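Local structure of fanconi-associated nuclease 1 homolog (Pseudomonas aeruginosa, 5Y7Q) at residues Arg314-Leu319 with Gln346-Leu351; Leu351-Gln356 with Gln364-Ala369. The protein belongs to the FAN1 nuclease family and combines helix-turn-helix, SAP and VRR-NUC sequence domains in a single, largely helical chain. One frame throughout, in Å; residues are numbered along the deposited sequence.

Contact 1 (Arg314-Leu319 with Gln346-Leu351); sequences RAIRSL and QGLARL. With nucleotides of chain D.
Ile-316 bridges two turns of the neighbouring helix by giving a different branch to each leucine. Its CG2, anti to the backbone N, lies 3.7 Å from Leu-351 CD1; the longer branch carries CD1 to 3.9 Å from Leu-348 CD2, the two side chains crossing at about a right angle. Beside this pair Arg-317 turns its polar end toward the nucleotides of chain D. CG is anti to the backbone N, and a bend at chi2 (55°) presents one edge of the guanidinium to a phosphate: NE donates to OP1 of DA3 of chain D over 3.0 Å at 161°. Its NH2 adds only weak bonds, to that same oxygen and to O3' of DA2 of chain D, while NH1 forms a salt bridge with Glu-320. Arg-314 also turns its guanidinium edge toward OP1 of DA3 of chain D, without a hydrogen bond to it; Arg-317 CB lies over one face, and NH2 is in a salt bridge with Glu-291. Segments 314-319 and 346-351 run nearly parallel, their axes 16° apart and 11.2 Å from each other at closest approach. Helix 325-337 contributes Leu-331 against Ile-316 and Ala-335 against Leu-348. The chemistry therefore divides into an apolar seam between helices and, beside it, an arginine binding sugar-phosphate oxygens.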
# COMPACT_ATOMS: atom_id res chain seq x y z
N ARG A 314 -5.11 -19.40 8.28
CA ARG A 314 -5.60 -18.72 9.48
C ARG A 314 -6.90 -19.34 9.98
O ARG A 314 -7.18 -19.29 11.18
CB ARG A 314 -5.77 -17.22 9.22
CG ARG A 314 -4.55 -16.47 8.67
CD ARG A 314 -3.27 -16.72 9.46
NE ARG A 314 -3.48 -16.75 10.91
CZ ARG A 314 -2.63 -17.31 11.78
NH1 ARG A 314 -1.51 -17.90 11.34
NH2 ARG A 314 -2.92 -17.29 13.08
N ALA A 315 -7.70 -19.93 9.10
CA ALA A 315 -8.92 -20.58 9.57
C ALA A 315 -8.59 -21.89 10.30
O ALA A 315 -9.15 -22.17 11.37
CB ALA A 315 -9.88 -20.81 8.40
N ILE A 316 -7.70 -22.72 9.73
CA ILE A 316 -7.26 -23.92 10.45
C ILE A 316 -6.74 -23.54 11.83
O ILE A 316 -7.17 -24.08 12.86
CB ILE A 316 -6.19 -24.69 9.65
CG1 ILE A 316 -6.73 -25.10 8.29
CG2 ILE A 316 -5.74 -25.91 10.42
CD1 ILE A 316 -5.68 -25.22 7.23
N ARG A 317 -5.80 -22.60 11.86
CA ARG A 317 -5.22 -22.21 13.14
C ARG A 317 -6.28 -21.65 14.09
O ARG A 317 -6.20 -21.89 15.30
CB ARG A 317 -4.10 -21.20 12.90
CG ARG A 317 -3.46 -20.66 14.17
CD ARG A 317 -2.93 -21.76 15.10
NE ARG A 317 -2.46 -21.21 16.38
CZ ARG A 317 -2.18 -21.93 17.46
NH1 ARG A 317 -2.31 -23.25 17.43
NH2 ARG A 317 -1.77 -21.34 18.57
N SER A 318 -7.29 -20.94 13.58
CA SER A 318 -8.34 -20.45 14.47
C SER A 318 -9.17 -21.60 15.04
O SER A 318 -9.47 -21.60 16.24
CB SER A 318 -9.26 -19.46 13.75
OG SER A 318 -8.63 -18.21 13.59
N LEU A 319 -9.55 -22.57 14.21
CA LEU A 319 -10.26 -23.72 14.74
C LEU A 319 -9.45 -24.40 15.83
O LEU A 319 -9.96 -24.68 16.92
CB LEU A 319 -10.60 -24.71 13.62
CG LEU A 319 -11.73 -24.30 12.66
CD1 LEU A 319 -11.61 -24.95 11.29
CD2 LEU A 319 -13.12 -24.57 13.28
N GLN A 346 4.29 -24.95 3.64
CA GLN A 346 5.16 -24.89 4.80
C GLN A 346 4.35 -24.81 6.10
O GLN A 346 4.69 -25.49 7.08
CB GLN A 346 6.12 -23.71 4.66
CG GLN A 346 6.88 -23.36 5.92
CD GLN A 346 7.62 -22.05 5.78
OE1 GLN A 346 7.48 -21.37 4.77
NE2 GLN A 346 8.41 -21.70 6.78
N GLY A 347 3.26 -24.02 6.11
CA GLY A 347 2.44 -23.89 7.32
C GLY A 347 1.69 -25.17 7.68
O GLY A 347 1.62 -25.54 8.86
N LEU A 348 1.14 -25.86 6.68
CA LEU A 348 0.52 -27.15 6.93
C LEU A 348 1.52 -28.16 7.48
O LEU A 348 1.14 -29.07 8.24
CB LEU A 348 -0.11 -27.71 5.65
CG LEU A 348 -1.26 -26.93 5.01
CD1 LEU A 348 -1.61 -27.46 3.63
CD2 LEU A 348 -2.45 -27.00 5.93
N ALA A 349 2.79 -28.03 7.11
CA ALA A 349 3.79 -28.96 7.63
C ALA A 349 3.90 -28.88 9.15
O ALA A 349 4.27 -29.87 9.79
CB ALA A 349 5.14 -28.70 6.98
N ARG A 350 3.65 -27.70 9.75
CA ARG A 350 3.60 -27.62 11.21
C ARG A 350 2.23 -28.00 11.76
O ARG A 350 2.14 -28.68 12.79
CB ARG A 350 3.96 -26.21 11.68
CG ARG A 350 5.20 -25.64 11.07
CD ARG A 350 5.12 -24.15 11.16
NE ARG A 350 6.31 -23.51 10.63
CZ ARG A 350 6.39 -22.23 10.32
NH1 ARG A 350 5.32 -21.45 10.48
NH2 ARG A 350 7.52 -21.73 9.84
N LEU A 351 1.16 -27.54 11.10
CA LEU A 351 -0.19 -27.71 11.66
C LEU A 351 -0.62 -29.16 11.66
O LEU A 351 -1.10 -29.69 12.66
CB LEU A 351 -1.20 -26.89 10.87
CG LEU A 351 -1.33 -25.47 11.36
CD1 LEU A 351 -2.20 -24.73 10.38
CD2 LEU A 351 -1.96 -25.55 12.72
P DA D 2 3.65 -22.53 14.88
OP1 DA D 2 2.36 -22.88 14.23
OP2 DA D 2 4.71 -21.94 14.05
O5' DA D 2 3.37 -21.52 16.09
C5' DA D 2 2.79 -21.98 17.32
C4' DA D 2 2.23 -20.81 18.10
O4' DA D 2 3.32 -20.14 18.79
C3' DA D 2 1.58 -19.75 17.22
O3' DA D 2 0.48 -19.15 17.86
C2' DA D 2 2.70 -18.75 17.04
C1' DA D 2 3.35 -18.79 18.39
N9 DA D 2 4.71 -18.31 18.31
C8 DA D 2 5.66 -18.71 17.41
N7 DA D 2 6.79 -18.07 17.53
C5 DA D 2 6.55 -17.17 18.56
C6 DA D 2 7.35 -16.20 19.17
N6 DA D 2 8.61 -15.97 18.82
N1 DA D 2 6.80 -15.48 20.16
C2 DA D 2 5.53 -15.72 20.52
N3 DA D 2 4.68 -16.60 20.01
C4 DA D 2 5.26 -17.30 19.03
P DA D 3 -0.30 -17.93 17.16
OP1 DA D 3 -1.69 -18.41 17.04
OP2 DA D 3 0.37 -17.48 15.92
O5' DA D 3 -0.22 -16.75 18.24
C5' DA D 3 -0.70 -16.97 19.57
C4' DA D 3 -0.68 -15.71 20.42
O4' DA D 3 0.64 -15.16 20.48
C3' DA D 3 -1.53 -14.56 19.93
O3' DA D 3 -1.79 -13.71 21.03
C2' DA D 3 -0.59 -13.90 18.92
C1' DA D 3 0.72 -13.99 19.69
N9 DA D 3 1.91 -14.14 18.88
C8 DA D 3 2.13 -15.06 17.90
N7 DA D 3 3.34 -15.01 17.40
C5 DA D 3 3.96 -14.01 18.13
C6 DA D 3 5.25 -13.46 18.09
N6 DA D 3 6.19 -13.88 17.25
N1 DA D 3 5.54 -12.47 18.97
C2 DA D 3 4.59 -12.05 19.82
N3 DA D 3 3.34 -12.49 19.95
C4 DA D 3 3.09 -13.48 19.06

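Contact 2 (Leu351-Gln356 with Gln364-Ala369). With nucleotides of chain D.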
# COMPACT_ATOMS: atom_id res chain seq x y z
N LEU A 351 1.16 -27.54 11.10
CA LEU A 351 -0.19 -27.71 11.66
C LEU A 351 -0.62 -29.16 11.66
O LEU A 351 -1.10 -29.69 12.66
CB LEU A 351 -1.20 -26.89 10.87
CG LEU A 351 -1.33 -25.47 11.36
CD1 LEU A 351 -2.20 -24.73 10.38
CD2 LEU A 351 -1.96 -25.55 12.72
N LEU A 352 -0.51 -29.81 10.51
CA LEU A 352 -0.96 -31.19 10.40
C LEU A 352 -0.50 -32.08 11.54
O LEU A 352 -1.37 -32.63 12.23
CB LEU A 352 -0.53 -31.73 9.03
CG LEU A 352 -1.67 -32.36 8.27
CD1 LEU A 352 -1.45 -33.86 8.16
CD2 LEU A 352 -2.96 -32.10 9.01
N PRO A 353 0.79 -32.23 11.84
CA PRO A 353 1.18 -33.21 12.87
C PRO A 353 0.69 -32.84 14.25
O PRO A 353 0.46 -33.74 15.08
CB PRO A 353 2.72 -33.20 12.81
CG PRO A 353 3.08 -32.39 11.59
CD PRO A 353 1.95 -31.44 11.38
N ARG A 354 0.55 -31.55 14.55
CA ARG A 354 0.06 -31.15 15.86
C ARG A 354 -1.42 -31.45 16.01
O ARG A 354 -1.88 -31.84 17.10
CB ARG A 354 0.36 -29.68 16.06
CG ARG A 354 -0.24 -29.07 17.26
CD ARG A 354 0.38 -27.73 17.46
NE ARG A 354 0.03 -26.81 16.39
CZ ARG A 354 0.80 -25.80 15.97
NH1 ARG A 354 1.98 -25.60 16.52
NH2 ARG A 354 0.38 -25.01 14.99
N LEU A 355 -2.17 -31.30 14.91
CA LEU A 355 -3.56 -31.74 14.88
C LEU A 355 -3.68 -33.26 14.94
O LEU A 355 -4.56 -33.80 15.62
CB LEU A 355 -4.23 -31.23 13.61
CG LEU A 355 -4.20 -29.73 13.50
CD1 LEU A 355 -4.79 -29.37 12.19
CD2 LEU A 355 -4.97 -29.13 14.67
N GLN A 356 -2.83 -33.97 14.20
CA GLN A 356 -2.83 -35.42 14.28
C GLN A 356 -2.62 -35.86 15.71
O GLN A 356 -3.33 -36.74 16.21
CB GLN A 356 -1.75 -35.98 13.37
CG GLN A 356 -1.97 -35.70 11.92
CD GLN A 356 -0.84 -36.20 11.05
OE1 GLN A 356 -1.07 -36.62 9.92
NE2 GLN A 356 0.39 -36.18 11.58
N GLN A 364 3.77 -39.42 13.30
CA GLN A 364 4.26 -39.71 11.96
C GLN A 364 5.70 -39.22 11.83
O GLN A 364 6.04 -38.14 12.32
CB GLN A 364 3.36 -39.09 10.89
CG GLN A 364 1.96 -39.71 10.89
CD GLN A 364 1.13 -39.35 9.66
OE1 GLN A 364 1.65 -39.21 8.56
NE2 GLN A 364 -0.18 -39.21 9.86
N ALA A 365 6.54 -40.04 11.20
CA ALA A 365 7.95 -39.70 11.03
C ALA A 365 8.13 -38.55 10.05
O ALA A 365 7.41 -38.45 9.04
CB ALA A 365 8.74 -40.93 10.56
N ARG A 366 9.09 -37.68 10.34
CA ARG A 366 9.47 -36.56 9.49
C ARG A 366 10.99 -36.56 9.26
O ARG A 366 11.67 -37.50 9.67
CB ARG A 366 9.02 -35.23 10.11
CG ARG A 366 7.57 -35.18 10.59
CD ARG A 366 7.23 -33.77 11.05
NE ARG A 366 7.56 -32.80 10.00
CZ ARG A 366 8.01 -31.56 10.23
NH1 ARG A 366 8.28 -30.77 9.20
NH2 ARG A 366 8.19 -31.13 11.47
N ALA A 367 11.53 -35.53 8.61
CA ALA A 367 12.97 -35.38 8.43
C ALA A 367 13.45 -34.07 9.04
O ALA A 367 12.68 -33.12 9.23
CB ALA A 367 13.36 -35.43 6.95
N ALA A 368 14.74 -34.03 9.36
CA ALA A 368 15.34 -32.80 9.87
C ALA A 368 15.38 -31.74 8.78
O ALA A 368 15.27 -32.04 7.58
CB ALA A 368 16.75 -33.08 10.42
N ALA A 369 15.52 -30.47 9.20
CA ALA A 369 15.65 -29.38 8.25
C ALA A 369 16.89 -29.58 7.39
O ALA A 369 17.85 -30.24 7.81
CB ALA A 369 15.71 -28.04 8.98
P DA D 2 3.65 -22.53 14.88
OP1 DA D 2 2.36 -22.88 14.23
OP2 DA D 2 4.71 -21.94 14.05
O5' DA D 2 3.37 -21.52 16.09
C5' DA D 2 2.79 -21.98 17.32
C4' DA D 2 2.23 -20.81 18.10
O4' DA D 2 3.32 -20.14 18.79
C3' DA D 2 1.58 -19.75 17.22
O3' DA D 2 0.48 -19.15 17.86
C2' DA D 2 2.70 -18.75 17.04
C1' DA D 2 3.35 -18.79 18.39
N9 DA D 2 4.71 -18.31 18.31
C8 DA D 2 5.66 -18.71 17.41
N7 DA D 2 6.79 -18.07 17.53
C5 DA D 2 6.55 -17.17 18.56
C6 DA D 2 7.35 -16.20 19.17
N6 DA D 2 8.61 -15.97 18.82
N1 DA D 2 6.80 -15.48 20.16
C2 DA D 2 5.53 -15.72 20.52
N3 DA D 2 4.68 -16.60 20.01
C4 DA D 2 5.26 -17.30 19.03
P DG D 1 5.46 -27.49 18.86
OP1 DG D 1 4.15 -28.04 19.28
OP2 DG D 1 6.72 -28.03 19.42
O5' DG D 1 5.57 -27.52 17.26
C5' DG D 1 6.23 -26.46 16.57
C4' DG D 1 5.72 -25.12 17.06
O4' DG D 1 6.63 -24.57 18.04
C3' DG D 1 5.57 -24.03 15.99
O3' DG D 1 4.18 -23.87 15.62
C2' DG D 1 6.12 -22.77 16.68
C1' DG D 1 6.32 -23.22 18.12
N9 DG D 1 7.38 -22.46 18.75
C8 DG D 1 8.70 -22.43 18.39
N7 DG D 1 9.41 -21.59 19.09
C5 DG D 1 8.49 -21.01 19.96
C6 DG D 1 8.66 -20.03 20.96
O6 DG D 1 9.70 -19.45 21.30
N1 DG D 1 7.46 -19.74 21.60
C2 DG D 1 6.24 -20.31 21.31
N2 DG D 1 5.20 -19.90 22.03
N3 DG D 1 6.07 -21.23 20.37
C4 DG D 1 7.23 -21.53 19.74
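Gln-356 and Gln-364 bring their amides together where the irregular loop after helix 342-358 runs back alongside the end of that helix on its way to strand 374-380. Both side chains are extended beyond CG, yet they cross at about a right angle, and their amide planes are turned 32° apart. Gln-356 OE1 comes to 2.7 Å from Gln-364 NE2, but the angle is poor and the pair does not qualify as a hydrogen bond. Gln-364 also touches a crystal neighbour, so its pose may owe something to the lattice. One turn earlier on the helix, CG of the Pro-353 ring comes to 4.4 Å from Arg-366 CD, a loose apolar touch. The helix is kinked here, since the proline N makes no bond to the preceding turn. On the inner side, Leu-355 and Leu-352 pack on Ala-332 of helix 325-337. Arg-354 points elsewhere, toward the nucleotides of chain D. A bend at chi3 (66°) sets its guanidinium edge-on to the linkage between two of them, and a salt bridge from NE to Glu-320 helps to fix its rotation. The two terminal nitrogens, side by side, bind two oxygens of the one phosphate: Arg-354 NH1 donates to O3' of DG1 of chain D over 2.9 Å, and Arg-354 NH2 to OP1 of DA2 of chain D over 3.0 Å in a nearly straight bond of 171°.

How the contacts relate
Read from the N terminus, the chain passes through helix 311-321 and helix 325-337 before entering helix 342-358, where contact 1 closes a largely helical loop of 26 intervening residues. Contact 2 follows in series, closing a short return of seven residues; the two loops neither nest nor cross. They share Leu-351 by range, though it makes its contact in contact 1. Contact 1 joins alternate helices of the array, whereas contact 2 ties the last of them to the connection toward strand 374-380 of the mixed sheet. Ile-316 CG2 also packs against Leu-355 CD1, and a single carboxylate, that of Glu-320, serves both arginines that hold successive phosphates of chain D.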